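Side-chain contacts in ubiquitin-conjugating enzyme E2-21 kDa (PDB 5NL8), which probably carries activated ubiquitin as a cysteine thioester and attaches it to other proteins, a step needed for peroxisome biogenesis: residues A[88-93]-A[105-110]; A[61-66]-A[177-182]. All blocks are in the same frame, centred on the assembly; numbering follows the deposited sequence.

Contact 1: A[88-93]-A[105-110]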
loop_
_atom_site.group_PDB
_atom_site.type_symbol
_atom_site.label_atom_id
_atom_site.label_comp_id
_atom_site.label_asym_id
_atom_site.label_seq_id
_atom_site.Cartn_x
_atom_site.Cartn_y
_atom_site.Cartn_z
ATOM N N GLU A 88 -1.892 -4.453 20.495
ATOM C CA GLU A 88 -2.986 -5.098 21.213
ATOM C C GLU A 88 -4.040 -5.651 20.251
ATOM O O GLU A 88 -4.384 -6.842 20.292
ATOM C CB GLU A 88 -3.620 -4.108 22.185
ATOM C CG GLU A 88 -4.869 -4.607 22.868
ATOM C CD GLU A 88 -4.586 -5.727 23.838
ATOM O OE1 GLU A 88 -3.570 -5.641 24.558
ATOM O OE2 GLU A 88 -5.376 -6.694 23.882
ATOM N N LYS A 89 -4.535 -4.780 19.376
ATOM C CA LYS A 89 -5.511 -5.176 18.367
ATOM C C LYS A 89 -4.994 -6.314 17.490
ATOM O O LYS A 89 -5.720 -7.266 17.208
ATOM C CB LYS A 89 -5.891 -3.978 17.494
ATOM C CG LYS A 89 -6.800 -4.328 16.320
ATOM C CD LYS A 89 -7.425 -3.082 15.714
ATOM C CE LYS A 89 -8.421 -3.446 14.625
ATOM N NZ LYS A 89 -9.038 -2.237 14.028
ATOM N N ILE A 90 -3.737 -6.216 17.061
ATOM C CA ILE A 90 -3.167 -7.221 16.172
ATOM C C ILE A 90 -3.149 -8.571 16.861
ATOM O O ILE A 90 -3.531 -9.590 16.278
ATOM C CB ILE A 90 -1.742 -6.857 15.725
ATOM C CG1 ILE A 90 -1.764 -5.606 14.842
ATOM C CG2 ILE A 90 -1.109 -8.022 14.977
ATOM C CD1 ILE A 90 -0.394 -5.160 14.371
ATOM N N ARG A 91 -2.723 -8.568 18.118
ATOM C CA ARG A 91 -2.629 -9.807 18.871
ATOM C C ARG A 91 -4.014 -10.407 19.092
ATOM O O ARG A 91 -4.179 -11.625 19.070
ATOM C CB ARG A 91 -1.916 -9.566 20.198
ATOM C CG ARG A 91 -1.857 -10.771 21.109
ATOM C CD ARG A 91 -1.156 -10.461 22.432
ATOM N NE ARG A 91 -2.044 -9.969 23.490
ATOM C CZ ARG A 91 -2.550 -8.738 23.571
ATOM N NH1 ARG A 91 -3.348 -8.425 24.584
ATOM N NH2 ARG A 91 -2.244 -7.808 22.675
ATOM N N GLN A 92 -5.016 -9.557 19.292
ATOM C CA GLN A 92 -6.383 -10.062 19.378
ATOM C C GLN A 92 -6.845 -10.672 18.054
ATOM O O GLN A 92 -7.549 -11.683 18.045
ATOM C CB GLN A 92 -7.341 -8.958 19.807
ATOM C CG GLN A 92 -7.055 -8.429 21.195
ATOM C CD GLN A 92 -8.057 -7.389 21.628
ATOM O OE1 GLN A 92 -7.689 -6.321 22.115
ATOM N NE2 GLN A 92 -9.338 -7.698 21.461
ATOM N N LEU A 93 -6.444 -10.064 16.943
ATOM C CA LEU A 93 -6.791 -10.587 15.621
ATOM C C LEU A 93 -6.125 -11.933 15.358
ATOM O O LEU A 93 -6.687 -12.791 14.682
ATOM C CB LEU A 93 -6.398 -9.599 14.518
ATOM C CG LEU A 93 -7.207 -8.307 14.390
ATOM C CD1 LEU A 93 -6.672 -7.445 13.255
ATOM C CD2 LEU A 93 -8.681 -8.620 14.176
ATOM N N CYS A 105 0.003 -8.222 6.812
ATOM C CA CYS A 105 0.838 -7.588 7.827
ATOM C C CYS A 105 0.301 -6.203 8.173
ATOM O O CYS A 105 0.009 -5.405 7.285
ATOM C CB CYS A 105 2.283 -7.485 7.346
ATOM S SG CYS A 105 3.383 -6.688 8.537
ATOM N N TYR A 106 0.178 -5.911 9.464
ATOM C CA TYR A 106 -0.449 -4.661 9.887
ATOM C C TYR A 106 0.518 -3.670 10.532
ATOM O O TYR A 106 0.113 -2.842 11.347
ATOM C CB TYR A 106 -1.603 -4.953 10.847
ATOM C CG TYR A 106 -2.791 -5.581 10.165
ATOM C CD1 TYR A 106 -3.614 -4.829 9.340
ATOM C CD2 TYR A 106 -3.086 -6.927 10.338
ATOM C CE1 TYR A 106 -4.699 -5.394 8.710
ATOM C CE2 TYR A 106 -4.173 -7.503 9.708
ATOM C CZ TYR A 106 -4.976 -6.730 8.897
ATOM O OH TYR A 106 -6.062 -7.287 8.266
ATOM N N LYS A 107 1.792 -3.767 10.166
ATOM C CA LYS A 107 2.784 -2.748 10.495
ATOM C C LYS A 107 3.614 -2.482 9.242
ATOM O O LYS A 107 3.999 -3.421 8.550
ATOM C CB LYS A 107 3.682 -3.193 11.654
ATOM C CG LYS A 107 2.983 -3.347 13.003
ATOM C CD LYS A 107 2.702 -1.999 13.660
ATOM C CE LYS A 107 2.220 -2.183 15.095
ATOM N NZ LYS A 107 1.847 -0.891 15.744
ATOM N N MET A 108 3.876 -1.213 8.933
ATOM C CA MET A 108 4.671 -0.881 7.750
ATOM C C MET A 108 5.887 -0.027 8.104
ATOM O O MET A 108 5.787 1.194 8.225
ATOM C CB MET A 108 3.807 -0.166 6.702
ATOM C CG MET A 108 4.589 0.451 5.532
ATOM S SD MET A 108 5.816 -0.639 4.775
ATOM C CE MET A 108 4.745 -1.779 3.914
ATOM N N PRO A 109 7.047 -0.677 8.282
ATOM C CA PRO A 109 8.315 0.023 8.510
ATOM C C PRO A 109 8.979 0.414 7.193
ATOM O O PRO A 109 9.471 -0.440 6.451
ATOM C CB PRO A 109 9.147 -1.006 9.273
ATOM C CG PRO A 109 8.646 -2.314 8.785
ATOM C CD PRO A 109 7.193 -2.138 8.420
ATOM N N HIS A 110 8.989 1.710 6.910
ATOM C CA HIS A 110 9.474 2.206 5.634
ATOM C C HIS A 110 9.860 3.670 5.777
ATOM O O HIS A 110 9.177 4.425 6.469
ATOM C CB HIS A 110 8.402 2.027 4.550
ATOM C CG HIS A 110 8.863 2.371 3.170
ATOM N ND1 HIS A 110 8.988 3.673 2.728
ATOM C CD2 HIS A 110 9.218 1.585 2.124
ATOM C CE1 HIS A 110 9.405 3.670 1.473
ATOM N NE2 HIS A 110 9.549 2.418 1.084
#

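Contact 2: A[61-66]-A[177-182]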
loop_
_atom_site.group_PDB
_atom_site.type_symbol
_atom_site.label_atom_id
_atom_site.label_comp_id
_atom_site.label_asym_id
_atom_site.label_seq_id
_atom_site.Cartn_x
_atom_site.Cartn_y
_atom_site.Cartn_z
ATOM N N ALA A 61 4.511 -10.821 0.830
ATOM C CA ALA A 61 3.686 -10.453 1.974
ATOM C C ALA A 61 2.687 -9.404 1.524
ATOM O O ALA A 61 2.968 -8.637 0.603
ATOM C CB ALA A 61 4.540 -9.939 3.121
ATOM N N LEU A 62 1.522 -9.373 2.161
ATOM C CA LEU A 62 0.448 -8.478 1.736
ATOM C C LEU A 62 0.231 -7.314 2.703
ATOM O O LEU A 62 0.376 -7.466 3.918
ATOM C CB LEU A 62 -0.857 -9.261 1.577
ATOM C CG LEU A 62 -0.831 -10.490 0.663
ATOM C CD1 LEU A 62 -2.158 -11.230 0.728
ATOM C CD2 LEU A 62 -0.512 -10.094 -0.765
ATOM N N TRP A 63 -0.122 -6.157 2.152
ATOM C CA TRP A 63 -0.498 -4.996 2.952
ATOM C C TRP A 63 -1.815 -4.389 2.481
ATOM O O TRP A 63 -2.162 -4.452 1.298
ATOM C CB TRP A 63 0.594 -3.927 2.914
ATOM C CG TRP A 63 1.733 -4.212 3.825
ATOM C CD1 TRP A 63 1.857 -3.824 5.126
ATOM C CD2 TRP A 63 2.917 -4.949 3.505
ATOM N NE1 TRP A 63 3.054 -4.270 5.639
ATOM C CE2 TRP A 63 3.724 -4.965 4.666
ATOM C CE3 TRP A 63 3.381 -5.594 2.356
ATOM C CZ2 TRP A 63 4.962 -5.604 4.707
ATOM C CZ3 TRP A 63 4.613 -6.229 2.397
ATOM C CH2 TRP A 63 5.389 -6.228 3.566
ATOM N N LYS A 64 -2.539 -3.794 3.424
ATOM C CA LYS A 64 -3.808 -3.141 3.134
ATOM C C LYS A 64 -3.610 -1.634 3.042
ATOM O O LYS A 64 -2.778 -1.058 3.748
ATOM C CB LYS A 64 -4.845 -3.479 4.208
ATOM C CG LYS A 64 -6.248 -3.746 3.685
ATOM C CD LYS A 64 -6.865 -4.950 4.394
ATOM C CE LYS A 64 -8.258 -5.279 3.870
ATOM N NZ LYS A 64 -9.238 -4.191 4.149
ATOM N N LEU A 65 -4.384 -1.003 2.171
ATOM C CA LEU A 65 -4.281 0.428 1.942
ATOM C C LEU A 65 -5.653 1.074 2.010
ATOM O O LEU A 65 -6.660 0.457 1.650
ATOM C CB LEU A 65 -3.657 0.720 0.575
ATOM C CG LEU A 65 -2.254 0.224 0.242
ATOM C CD1 LEU A 65 -1.974 0.488 -1.222
ATOM C CD2 LEU A 65 -1.219 0.913 1.108
ATOM N N GLU A 66 -5.674 2.322 2.462
ATOM C CA GLU A 66 -6.870 3.145 2.407
ATOM C C GLU A 66 -6.600 4.379 1.550
ATOM O O GLU A 66 -5.553 5.031 1.676
ATOM C CB GLU A 66 -7.323 3.542 3.810
ATOM C CG GLU A 66 -8.528 4.464 3.826
ATOM C CD GLU A 66 -9.016 4.758 5.228
ATOM O OE1 GLU A 66 -8.937 3.855 6.089
ATOM O OE2 GLU A 66 -9.474 5.892 5.473
ATOM N N TYR A 177 11.257 -8.984 10.479
ATOM C CA TYR A 177 10.743 -9.090 11.844
ATOM C C TYR A 177 9.280 -8.675 11.929
ATOM O O TYR A 177 8.444 -9.403 12.485
ATOM C CB TYR A 177 11.574 -8.241 12.805
ATOM C CG TYR A 177 11.006 -8.168 14.210
ATOM C CD1 TYR A 177 11.101 -9.250 15.079
ATOM C CD2 TYR A 177 10.379 -7.015 14.668
ATOM C CE1 TYR A 177 10.587 -9.187 16.365
ATOM C CE2 TYR A 177 9.861 -6.942 15.955
ATOM C CZ TYR A 177 9.968 -8.032 16.797
ATOM O OH TYR A 177 9.457 -7.966 18.073
ATOM N N TYR A 178 8.957 -7.508 11.382
ATOM C CA TYR A 178 7.573 -7.052 11.475
ATOM C C TYR A 178 6.630 -7.931 10.646
ATOM O O TYR A 178 5.502 -8.187 11.064
ATOM C CB TYR A 178 7.462 -5.579 11.074
ATOM C CG TYR A 178 7.919 -4.665 12.190
ATOM C CD1 TYR A 178 7.050 -4.294 13.210
ATOM C CD2 TYR A 178 9.230 -4.203 12.244
ATOM C CE1 TYR A 178 7.472 -3.477 14.246
ATOM C CE2 TYR A 178 9.659 -3.385 13.274
ATOM C CZ TYR A 178 8.775 -3.026 14.272
ATOM O OH TYR A 178 9.204 -2.213 15.291
ATOM N N ILE A 179 7.097 -8.421 9.500
ATOM C CA ILE A 179 6.300 -9.352 8.699
ATOM C C ILE A 179 5.998 -10.636 9.478
ATOM O O ILE A 179 4.876 -11.138 9.471
ATOM C CB ILE A 179 7.010 -9.723 7.377
ATOM C CG1 ILE A 179 7.038 -8.526 6.428
ATOM C CG2 ILE A 179 6.314 -10.897 6.697
ATOM C CD1 ILE A 179 7.702 -8.822 5.108
ATOM N N ALA A 180 7.007 -11.154 10.165
ATOM C CA ALA A 180 6.870 -12.421 10.867
ATOM C C ALA A 180 6.045 -12.306 12.148
ATOM O O ALA A 180 5.381 -13.264 12.547
ATOM C CB ALA A 180 8.240 -12.990 11.181
ATOM N N LYS A 181 6.077 -11.144 12.794
ATOM C CA LYS A 181 5.444 -11.032 14.107
ATOM C C LYS A 181 4.089 -10.322 14.135
ATOM O O LYS A 181 3.294 -10.542 15.053
ATOM C CB LYS A 181 6.394 -10.333 15.078
ATOM C CG LYS A 181 7.369 -11.281 15.750
ATOM C CD LYS A 181 6.628 -12.468 16.350
ATOM C CE LYS A 181 7.518 -13.279 17.272
ATOM N NZ LYS A 181 6.790 -14.448 17.841
ATOM N N TYR A 182 3.814 -9.481 13.145
ATOM C CA TYR A 182 2.625 -8.638 13.202
ATOM C C TYR A 182 1.633 -8.856 12.054
ATOM O O TYR A 182 1.050 -7.899 11.543
ATOM C CB TYR A 182 3.049 -7.168 13.252
ATOM C CG TYR A 182 3.730 -6.786 14.548
ATOM C CD1 TYR A 182 2.987 -6.385 15.653
ATOM C CD2 TYR A 182 5.111 -6.824 14.669
ATOM C CE1 TYR A 182 3.601 -6.035 16.841
ATOM C CE2 TYR A 182 5.737 -6.474 15.853
ATOM C CZ TYR A 182 4.976 -6.080 16.936
ATOM O OH TYR A 182 5.591 -5.731 18.119
#

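Contact 1: A[88-93]-A[105-110]
I90 and L93, one turn apart on the short helix 87-94, rest against Y106 and K107, where the chain has just left strand 104-105. Ahead of them on the helix, K89 makes a cation-pi contact with F85, whose ring also stacks on that of Y106. I90 carries most of the contact. Its CG1 branch stands anti to the carbonyl carbon (chi1 -66°), and a fully extended second torsion thrusts CD1 at the neighbouring segment. That methyl comes down beside the root of the tyrosine side chain, 3.7 Å from Y106 CB, and lies 3.8 Å from the backbone oxygen Y106 O. The lysine closes on it from another direction: a bend at chi2 (-76°) folds the K107 chain so that both CG and CE meet the same methyl, with K107 CE 4.0 Å from I90 CD1. The ammonium group runs on past the isoleucine to a hydrogen bond with F85 O. L93 touches more loosely, its CD1 approaching the Y106 ring obliquely at 4.3 Å from CE2, while the leucine also touches A184. The phenol OH reaches Y185 O in a weak hydrogen bond. Further along, 105-110 ends at H110, the first residue of the His-Pro-Asn motif of the ubiquitin-conjugating fold, where H110 ND1 accepts the backbone N-H of N112. Between helix and loop there is no hydrogen bond or salt bridge: methyl and methylene groups and the tyrosine ring, burying 162 Å², make the join, and the polar ends of Y106 and K107 are satisfied by other parts of the chain.

Contact 2: A[61-66]-A[177-182]
A61 and I179 stand closest in the backbones, CA to CA 7.3 Å, where the start of strand 62-68 meets the last turns of helix 168-181. From there the strand runs away from the helix, so the touching residues are confined to its first part. The helix ends here: the backbone bond from Y182 N to Y178 O is still made, but Y182 itself leaves helical angles. In the ubiquitin-conjugating fold, 62-68 is the third strand of the four-stranded antiparallel sheet, and this contact sets its beginning against the C-terminal helix. Within 177-182, I179 alone touches the strand segment. With CG1 beside the backbone N (chi1 -70°) and the second torsion extended, its longer branch reaches over to the strand. I179 CD1 faces two partners that lie side by side, 3.9 Å from A61 CB and 3.8 Å from W63 CH2. I179 CG2 adds a second approach to the alanine, 4.1 Å from A61 CB, and I179 CG1 lies 4.0 Å from W63 CZ2. An alanine at I179 is likely to leave a gap beside the A61 methyl and the far end of the indole, which would lose their only partner on this helix segment. W63 meets the isoleucine with the outer corner of its six-membered ring, the two side chains crossing at about a right angle, and CD1 stands obliquely to the ring. The other part of the indole is held by a polar bond, W63 NE1 to K107 O, which probably helps to fix the ring's rotation.

How the contacts relate
The two contacts lie on the same side of the chain's centre, their centres about 7 Å apart, and their segments follow one another along the sequence as 61-66, 88-93, 105-110, 177-182, so contact 2 brackets contact 1. Segment 105-110 joins them. At its start it bonds to both segments of contact 2, C105 N to L62 O and Y106 N to Y182 O, and strand 104-105 pairs with 183-184 just beyond the C-terminal helix. M108 CE then packs on W63. Together they bring the four-stranded sheet, helix 87-94 and helix 168-181 around the chain leading toward C121, the predicted thioester cysteine, though neither contact reaches it.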